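Local coordinates for TRNA threonylcarbamoyladenosine dehydratase (Escherichia coli, PDB 4D79), which catalyses the ATP-dependent dehydration of threonylcarbamoyladenosine at position 37 of tRNAs to its cyclic form and can accept sulfur from the desulfurase CsdA in vitro, at the interface of chains A and B. Residues are numbered along the deposited sequence; one frame, centred on the assembly and turned at random. Chains: chain A/B, TRNA threonylcarbamoyladenosine dehydratase.

Contact 1: the interface of chains A and B. Residues chain A 67, 70-71, 76-78; chain B 12-13, 51, 95-96.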
# COMPACT_ATOMS: atom_id res chain seq x y z
N VAL A 67 7.32 -4.43 -18.82
CA VAL A 67 8.04 -3.27 -18.29
C VAL A 67 7.07 -2.13 -17.98
O VAL A 67 7.27 -1.40 -17.01
CB VAL A 67 9.14 -2.81 -19.28
CG1 VAL A 67 8.54 -2.47 -20.63
CG2 VAL A 67 9.93 -1.61 -18.73
N THR A 70 5.61 -1.34 -14.42
CA THR A 70 6.53 -0.96 -13.36
C THR A 70 5.94 0.12 -12.47
O THR A 70 6.27 0.17 -11.29
CB THR A 70 7.86 -0.51 -13.99
OG1 THR A 70 8.49 -1.63 -14.63
CG2 THR A 70 8.84 0.01 -12.95
N ASN A 71 5.12 1.01 -13.02
CA ASN A 71 4.64 2.11 -12.21
C ASN A 71 3.63 1.68 -11.14
O ASN A 71 3.30 2.50 -10.27
CB ASN A 71 4.03 3.19 -13.10
CG ASN A 71 2.74 2.73 -13.77
OD1 ASN A 71 2.64 1.61 -14.19
ND2 ASN A 71 1.77 3.63 -13.88
N ALA A 76 6.64 -6.24 -10.83
CA ALA A 76 7.29 -5.67 -12.01
C ALA A 76 8.70 -5.21 -11.64
O ALA A 76 8.91 -4.09 -11.17
CB ALA A 76 6.47 -4.51 -12.56
N LEU A 77 9.65 -6.11 -11.86
CA LEU A 77 11.07 -5.94 -11.65
C LEU A 77 11.76 -6.39 -12.93
O LEU A 77 11.24 -7.26 -13.62
CB LEU A 77 11.61 -6.82 -10.50
CG LEU A 77 10.99 -6.63 -9.11
CD1 LEU A 77 11.60 -7.64 -8.14
CD2 LEU A 77 11.14 -5.24 -8.60
N ARG A 78 12.94 -5.83 -13.19
CA ARG A 78 13.66 -6.12 -14.44
C ARG A 78 13.79 -7.61 -14.68
O ARG A 78 13.52 -8.10 -15.79
CB ARG A 78 15.03 -5.46 -14.42
CG ARG A 78 15.85 -5.75 -15.68
CD ARG A 78 17.27 -5.22 -15.56
NE ARG A 78 18.05 -5.88 -14.52
CZ ARG A 78 19.24 -5.45 -14.10
NH1 ARG A 78 19.77 -4.34 -14.61
NH2 ARG A 78 19.89 -6.12 -13.16
N ARG B 12 8.83 2.39 -18.52
CA ARG B 12 8.53 2.08 -17.12
C ARG B 12 7.49 3.04 -16.56
O ARG B 12 6.60 2.62 -15.81
CB ARG B 12 9.80 2.13 -16.29
CG ARG B 12 10.79 1.04 -16.62
CD ARG B 12 11.99 1.06 -15.68
NE ARG B 12 12.76 -0.15 -15.93
CZ ARG B 12 13.82 -0.24 -16.71
NH1 ARG B 12 14.39 0.84 -17.24
NH2 ARG B 12 14.39 -1.41 -16.86
N PHE B 13 7.55 4.33 -16.94
CA PHE B 13 6.79 5.36 -16.24
C PHE B 13 5.85 6.14 -17.15
O PHE B 13 5.33 7.18 -16.76
CB PHE B 13 7.75 6.28 -15.48
CG PHE B 13 8.58 5.52 -14.49
CD1 PHE B 13 7.98 4.89 -13.40
CD2 PHE B 13 9.94 5.40 -14.64
CE1 PHE B 13 8.74 4.16 -12.49
CE2 PHE B 13 10.70 4.69 -13.74
CZ PHE B 13 10.09 4.04 -12.68
N ARG B 51 8.60 3.53 -7.95
CA ARG B 51 7.60 3.20 -8.95
C ARG B 51 6.89 4.42 -9.50
O ARG B 51 6.08 4.28 -10.42
CB ARG B 51 6.58 2.21 -8.37
CG ARG B 51 7.18 0.83 -8.08
CD ARG B 51 6.12 -0.26 -7.98
NE ARG B 51 6.77 -1.52 -7.68
CZ ARG B 51 7.40 -2.28 -8.57
NH1 ARG B 51 7.42 -1.96 -9.84
NH2 ARG B 51 8.00 -3.39 -8.17
N GLN B 95 16.24 -2.86 -9.25
CA GLN B 95 15.47 -3.76 -10.11
C GLN B 95 14.22 -3.09 -10.65
O GLN B 95 13.78 -3.41 -11.76
CB GLN B 95 15.10 -5.03 -9.33
CG GLN B 95 16.26 -5.98 -9.25
CD GLN B 95 16.35 -6.81 -10.52
OE1 GLN B 95 15.35 -7.37 -11.01
NE2 GLN B 95 17.53 -6.87 -11.09
N ILE B 96 13.65 -2.16 -9.88
CA ILE B 96 12.49 -1.42 -10.34
C ILE B 96 12.88 -0.46 -11.43
O ILE B 96 12.26 -0.41 -12.50
CB ILE B 96 11.81 -0.70 -9.17
CG1 ILE B 96 11.14 -1.74 -8.23
CG2 ILE B 96 10.77 0.30 -9.69
CD1 ILE B 96 10.58 -1.15 -6.95
O HOH W 1 11.23 -2.33 -14.30
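The 3-10 turn 67-69 of chain A and the loop that follows it, together with the stretch 76-78, lie against three helices of chain B: the end of helix 42-51, the end of helix 85-96 and the middle of helix 7-20. B:Arg51 reaches across with its guanidinium. Its chain is extended from CG to NE, and the end of the guanidinium faces backbone carbonyls. NH1 donates to A:Thr70 O at 2.8 Å and also to A:Ala76 O at 2.9 Å, the latter in the carbonyl plane and on a lone pair. NH2 reaches the same A:Ala76 O at 3.2 Å, from above the carbonyl plane, so this oxygen is gripped end-on by two nitrogens. Both acceptors lie in the guanidinium plane, which fixes its rotation, while CD1 of B:Ile96 covers one face toward the rim.

A:Thr70 turns its two branches to different tasks. With OG1 beside its own backbone N (chi1 -66°), the hydroxyl donates to A:Val67 O at 2.7 Å and meets a water that also contacts B:Arg12 NE and B:Ile96 O. The methyl CG2 packs on B:Ile96 CG2 at 3.8 Å. CG2 of A:Val67 touches CG of B:Arg12 at 3.5 Å, the side chains crossing at about a right angle. A:Leu77 CD2 rests on B:Ile96 CG1, also at 3.5 Å, and next to it A:Arg78 N donates to B:Gln95 O at 2.9 Å, a bond placed with less confidence because A:Arg78 is poorly ordered. The patch and its symmetry twin help hold the homodimer together, fastening a loop of each subunit to the other.

Contact 2: the interface of chains A and B. Residues chain A 44, 70-73, 242-243; chain B 47-48, 51-52, 250.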
# COMPACT_ATOMS: atom_id res chain seq x y z
N TRP A 44 -0.92 -6.22 -5.15
CA TRP A 44 -0.77 -5.74 -3.78
C TRP A 44 -1.75 -6.42 -2.83
O TRP A 44 -1.43 -6.65 -1.66
CB TRP A 44 -0.96 -4.23 -3.73
CG TRP A 44 -0.08 -3.51 -4.72
CD1 TRP A 44 -0.41 -3.18 -6.01
CD2 TRP A 44 1.28 -3.11 -4.54
NE1 TRP A 44 0.66 -2.55 -6.63
CE2 TRP A 44 1.70 -2.50 -5.76
CE3 TRP A 44 2.17 -3.16 -3.47
CZ2 TRP A 44 2.98 -2.00 -5.94
CZ3 TRP A 44 3.45 -2.60 -3.65
CH2 TRP A 44 3.83 -2.06 -4.86
N THR A 70 5.61 -1.34 -14.42
CA THR A 70 6.53 -0.96 -13.36
C THR A 70 5.94 0.12 -12.47
O THR A 70 6.27 0.17 -11.29
CB THR A 70 7.86 -0.51 -13.99
OG1 THR A 70 8.49 -1.63 -14.63
CG2 THR A 70 8.84 0.01 -12.95
N ASN A 71 5.12 1.01 -13.02
CA ASN A 71 4.64 2.11 -12.21
C ASN A 71 3.63 1.68 -11.14
O ASN A 71 3.30 2.50 -10.27
CB ASN A 71 4.03 3.19 -13.10
CG ASN A 71 2.74 2.73 -13.77
OD1 ASN A 71 2.64 1.61 -14.19
ND2 ASN A 71 1.77 3.63 -13.88
N ARG A 72 3.10 0.46 -11.19
CA ARG A 72 1.98 0.14 -10.30
C ARG A 72 1.82 -1.32 -9.88
O ARG A 72 0.78 -1.62 -9.30
CB ARG A 72 0.67 0.59 -10.94
CG ARG A 72 0.32 -0.24 -12.21
CD ARG A 72 -0.56 0.48 -13.16
NE ARG A 72 -1.09 -0.37 -14.20
CZ ARG A 72 -0.46 -0.67 -15.32
NH1 ARG A 72 0.78 -0.24 -15.52
NH2 ARG A 72 -1.04 -1.45 -16.22
N GLN A 73 2.75 -2.24 -10.15
CA GLN A 73 2.57 -3.65 -9.85
C GLN A 73 3.80 -4.17 -9.13
O GLN A 73 4.92 -3.97 -9.59
CB GLN A 73 2.27 -4.47 -11.13
CG GLN A 73 1.11 -3.84 -11.91
CD GLN A 73 0.61 -4.65 -13.11
OE1 GLN A 73 0.84 -5.83 -13.22
NE2 GLN A 73 -0.09 -3.98 -13.98
N THR A 242 1.12 3.67 -8.07
CA THR A 242 1.16 2.66 -7.03
C THR A 242 0.38 3.10 -5.80
O THR A 242 -0.32 2.30 -5.16
CB THR A 242 2.61 2.40 -6.61
OG1 THR A 242 3.30 1.66 -7.59
CG2 THR A 242 2.70 1.62 -5.31
N MET A 243 0.58 4.36 -5.39
CA MET A 243 0.02 4.80 -4.11
C MET A 243 -1.50 4.66 -4.09
O MET A 243 -2.08 4.47 -3.02
CB MET A 243 0.39 6.24 -3.83
CG MET A 243 1.88 6.50 -3.65
SD MET A 243 2.81 6.67 -5.22
CE MET A 243 2.24 8.22 -5.86
N GLU B 47 9.40 2.09 -1.99
CA GLU B 47 8.82 1.39 -3.13
C GLU B 47 8.01 2.35 -4.00
O GLU B 47 8.17 2.39 -5.22
CB GLU B 47 7.95 0.23 -2.64
CG GLU B 47 7.25 -0.57 -3.74
CD GLU B 47 8.11 -1.69 -4.28
OE1 GLU B 47 9.26 -1.83 -3.81
OE2 GLU B 47 7.61 -2.46 -5.15
N ALA B 48 7.14 3.12 -3.38
CA ALA B 48 6.27 4.01 -4.14
C ALA B 48 7.07 5.10 -4.87
O ALA B 48 6.72 5.47 -6.01
CB ALA B 48 5.26 4.63 -3.20
N ARG B 51 8.60 3.53 -7.95
CA ARG B 51 7.60 3.20 -8.95
C ARG B 51 6.89 4.42 -9.50
O ARG B 51 6.08 4.28 -10.42
CB ARG B 51 6.58 2.21 -8.37
CG ARG B 51 7.18 0.83 -8.08
CD ARG B 51 6.12 -0.26 -7.98
NE ARG B 51 6.77 -1.52 -7.68
CZ ARG B 51 7.40 -2.28 -8.57
NH1 ARG B 51 7.42 -1.96 -9.84
NH2 ARG B 51 8.00 -3.39 -8.17
N THR B 52 7.18 5.61 -9.00
CA THR B 52 6.63 6.83 -9.56
C THR B 52 7.72 7.67 -10.25
O THR B 52 7.53 8.86 -10.48
CB THR B 52 5.89 7.62 -8.49
OG1 THR B 52 5.08 6.72 -7.69
CG2 THR B 52 4.96 8.63 -9.08
N PHE B 250 2.31 5.29 1.53
CA PHE B 250 1.78 5.73 0.24
C PHE B 250 1.13 7.11 0.35
O PHE B 250 1.30 7.95 -0.56
CB PHE B 250 0.77 4.73 -0.33
CG PHE B 250 1.36 3.42 -0.70
CD1 PHE B 250 2.72 3.26 -0.89
CD2 PHE B 250 0.53 2.31 -0.89
CE1 PHE B 250 3.25 2.05 -1.23
CE2 PHE B 250 1.07 1.08 -1.24
CZ PHE B 250 2.39 0.95 -1.43
O HOH W 2 3.40 5.09 -9.12
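A:Thr242 and A:Met243, at the start of helix 242-266, pack against helix 42-51 and B:Phe250 of the partner in this dimer of the HesA/MoeB/ThiF (E1-like) family. The apolar packing centres on A:Met243, whose chain, bent at chi2 and chi3, brings SD to 3.8 Å from B:Ala48 CB; SD also meets the B:Thr52 hydroxyl tip to tip. Its CB lies against CB of B:Phe250, whose ring tip, CZ, meets the methyl CG2 of A:Thr242 at 3.9 Å. A:Trp44 presents its edge, with CH2 at 3.9 Å from B:Glu47 CG; ring and carboxylate planes stand 79° apart.

Among the charged and polar groups, B:Glu47 OE2 forms a salt bridge with B:Arg51 NE at 2.8 Å, the nitrogen approaching from above the carboxylate plane. A:Gln73 O sits 3.1 Å above the centre of the guanidinium, a placement likely to favour its positive charge. An alanine in place of B:Arg51 would probably leave B:Glu47 without its charge partner and the carbonyl of A:Thr70 without this donor across the interface. On chain A, the indole NE1 of A:Trp44 donates almost straight (176° at H) to A:Arg72 O at 2.8 Å, which probably steadies the loop that carries A:Arg72 and A:Gln73. A:Thr242 OG1 donates to A:Asn71 O.

Water-mediated bonding joins A:Asn71 O and A:Thr242 N to B:Thr52 OG1, which lies 2.7 Å from the water O and itself donates to B:Ala48 O.

Contact 1 and contact 2 are neighbouring parts of one continuous dimer surface, the centres of their C-alpha atoms about 9 Å apart. A:Thr70, A:Asn71 and B:Arg51 belong to both, so the end of helix 42-51 of chain B serves as the seam. From it, contact 1 extends to helices 7-20 and 85-96 of chain B, whereas contact 2 extends to helix 242-266 of both subunits. Because the interface is two-fold symmetric, each contact recurs with the chains exchanged. A shift of the 70-71 loop would therefore probably be felt in both contacts, since both draw on that loop and on B:Arg51.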